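Local coordinates for beta-N-acetylhexosaminidase (Arthrobacter aurescens, PDB 3RCN) that hydrolyses, as a family 20 glycosidase, terminal non-reducing N-acetyl-D-hexosamine residues from N-acetyl-beta-D-hexosaminides, at the interface of chains A and B. Sequence-based numbering; all coordinates share one arbitrary frame. Chains: chain A/B, Beta-N-acetylhexosaminidase.

The interface of chains A and B. Residues chain A 116, 159, 468, 509-510; chain B 154-155, 158.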
ATOM      1  N   GLN A 116       6.970  10.492   0.158  1.00 38.67           N
ATOM      2  CA  GLN A 116       6.529  10.493   1.551  1.00 38.56           C
ATOM      3  C   GLN A 116       7.674  10.768   2.535  1.00 33.63           C
ATOM      4  O   GLN A 116       7.442  10.917   3.726  1.00 36.88           O
ATOM      5  CB  GLN A 116       5.810   9.177   1.890  1.00 41.57           C
ATOM      6  CG  GLN A 116       4.559   8.893   1.021  1.00 41.21           C
ATOM      7  CD  GLN A 116       3.877   7.561   1.357  1.00 51.74           C
ATOM      8  OE1 GLN A 116       3.598   7.258   2.525  1.00 50.75           O
ATOM      9  NE2 GLN A 116       3.616   6.755   0.329  1.00 51.93           N
ATOM     10  N   ARG A 159      -4.014   4.700  -1.205  1.00 23.08           N
ATOM     11  CA  ARG A 159      -2.967   5.150  -2.128  1.00 30.40           C
ATOM     12  C   ARG A 159      -3.524   5.472  -3.505  1.00 31.15           C
ATOM     13  O   ARG A 159      -3.145   6.465  -4.129  1.00 29.59           O
ATOM     14  CB  ARG A 159      -1.848   4.115  -2.238  1.00 32.56           C
ATOM     15  CG  ARG A 159      -0.770   4.299  -1.192  1.00 34.36           C
ATOM     16  CD  ARG A 159       0.338   5.171  -1.731  1.00 37.49           C
ATOM     17  NE  ARG A 159       0.277   6.525  -1.224  1.00 35.43           N
ATOM     18  CZ  ARG A 159       0.984   7.529  -1.726  1.00 38.38           C
ATOM     19  NH1 ARG A 159       1.788   7.316  -2.752  1.00 37.64           N
ATOM     20  NH2 ARG A 159       0.872   8.752  -1.219  1.00 43.49           N
ATOM     21  N   GLN A 468      -2.921  -0.750 -11.289  1.00 28.95           N
ATOM     22  CA  GLN A 468      -2.147   0.438 -11.667  1.00 34.13           C
ATOM     23  C   GLN A 468      -1.768   0.406 -13.146  1.00 29.67           C
ATOM     24  O   GLN A 468      -1.746   1.430 -13.838  1.00 23.00           O
ATOM     25  CB  GLN A 468      -0.890   0.555 -10.804  1.00 32.24           C
ATOM     26  CG  GLN A 468      -1.191   0.827  -9.347  1.00 34.32           C
ATOM     27  CD  GLN A 468       0.062   0.965  -8.524  1.00 37.45           C
ATOM     28  OE1 GLN A 468       1.104   0.394  -8.859  1.00 35.95           O
ATOM     29  NE2 GLN A 468      -0.020   1.736  -7.445  1.00 38.48           N
HETATM   30  N   MSE A 509       4.935   8.512  -6.862  0.60 33.93           N
HETATM   31  CA  MSE A 509       3.770   8.148  -6.052  0.60 31.76           C
HETATM   32  C   MSE A 509       3.582   6.635  -5.943  0.60 33.11           C
HETATM   33  O   MSE A 509       2.579   6.163  -5.404  0.60 36.39           O
HETATM   34  CB  MSE A 509       2.493   8.799  -6.597  0.60 26.60           C
HETATM   35  CG  MSE A 509       2.518  10.322  -6.582  0.60 24.85           C
HETATM   36 SE   MSE A 509       0.752  11.138  -6.800  0.55 26.33          SE
HETATM   37  CE  MSE A 509       0.114  10.919  -4.967  0.60 36.54           C
ATOM     38  N   GLY A 510       4.530   5.879  -6.483  1.00 28.39           N
ATOM     39  CA  GLY A 510       4.489   4.432  -6.391  1.00 25.18           C
ATOM     40  C   GLY A 510       3.595   3.753  -7.413  1.00 30.71           C
ATOM     41  O   GLY A 510       3.165   2.615  -7.222  1.00 39.68           O
TER
ATOM     42  N   LYS B 154       6.701  -0.454  -3.522  1.00 33.26           N
ATOM     43  CA  LYS B 154       7.141   0.600  -2.612  1.00 27.67           C
ATOM     44  C   LYS B 154       6.066   1.052  -1.601  1.00 35.40           C
ATOM     45  O   LYS B 154       6.368   1.251  -0.418  1.00 38.11           O
ATOM     46  CB  LYS B 154       7.652   1.779  -3.437  1.00 31.45           C
ATOM     47  CG  LYS B 154       8.197   2.941  -2.632  1.00 39.23           C
ATOM     48  CD  LYS B 154       8.972   3.891  -3.537  1.00 40.64           C
ATOM     49  CE  LYS B 154       8.056   4.679  -4.488  1.00 38.72           C
ATOM     50  NZ  LYS B 154       7.265   5.716  -3.769  1.00 29.75           N
ATOM     51  N   ASP B 155       4.825   1.221  -2.064  1.00 32.73           N
ATOM     52  CA  ASP B 155       3.711   1.601  -1.186  1.00 40.97           C
ATOM     53  C   ASP B 155       3.577   0.657   0.022  1.00 31.49           C
ATOM     54  O   ASP B 155       3.335   1.085   1.151  1.00 26.87           O
ATOM     55  CB  ASP B 155       2.382   1.641  -1.966  1.00 59.26           C
ATOM     56  CG  ASP B 155       2.256   2.870  -2.892  1.00 70.42           C
ATOM     57  OD1 ASP B 155       1.406   2.840  -3.828  1.00 65.67           O
ATOM     58  OD2 ASP B 155       3.001   3.861  -2.679  1.00 76.86           O
ATOM     59  N   LEU B 158       6.652   0.934   2.625  1.00 24.80           N
ATOM     60  CA  LEU B 158       6.601   2.054   3.557  1.00 28.31           C
ATOM     61  C   LEU B 158       5.578   1.750   4.634  1.00 33.80           C
ATOM     62  O   LEU B 158       5.731   2.171   5.789  1.00 35.26           O
ATOM     63  CB  LEU B 158       6.246   3.352   2.849  1.00 29.52           C
ATOM     64  CG  LEU B 158       7.122   3.677   1.645  1.00 35.51           C
ATOM     65  CD1 LEU B 158       6.556   4.840   0.831  1.00 27.22           C
ATOM     66  CD2 LEU B 158       8.556   3.956   2.112  1.00 34.26           C
TER
HETATM   67  O   HOH W   1       4.166   0.991  -4.765  1.00 31.99           O
HETATM   68  O   HOH W   2       2.362   3.988   1.269  1.00 38.59           O
HETATM   69  O   HOH W   3       5.108   6.179  -2.312  1.00 60.12           O
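B:Asp155, in the first turn of helix 154-166, directs its carboxylate at A:Arg159 of the same helix in the partner chain, part of a two-fold symmetric interface in which this contact recurs with the chains exchanged. A long salt bridge joins OD2 of B:Asp155 to guanidinium NH1 of A:Arg159 at 3.7 Å, with the two planes 78° apart, so the groups do not pair face to face or side by side. The arginine chain is bent at chi2 (-92°) and again at chi3, which lays its aliphatic CG and CD against the carboxylate and leaves the guanidinium beyond it, with NH1 at salt-bridge distance. Since the B:Asp155 side chain is poorly ordered, the details of this pairing are tentative.

Beside it, NZ of B:Lys154 and NE2 of the A:Gln116 amide share water 3, which lies 2.6 Å from the lysine NZ and 3.2 Å from B:Asp155 OD2. A second water links A:Gln116 NE2, along a nearly straight bond (168° at H), to the backbone O of B:Asp155. The same NE2 rests 3.5 Å from CD1 of B:Leu158 and sits over the centre of one guanidinium face of A:Arg159. An alanine in place of A:Arg159 would probably leave the B:Asp155 carboxylate without its charged mate and A:Gln116 NE2 without the flat surface beneath it.

Farther out, A:Gln468 extends tip to tip toward B:Asp155, and its NE2 makes a weak hydrogen bond to the carbonyl of A:Gly510. The centre of this patch lies about 32 Å from the predicted proton donor A:Glu316; the structure alone does not show whether this pairing is the biological dimer. Water 1 connects the chains by accepting from B:Asp155 N at 2.8 Å and lying 3.1 Å from A:Gly510 O.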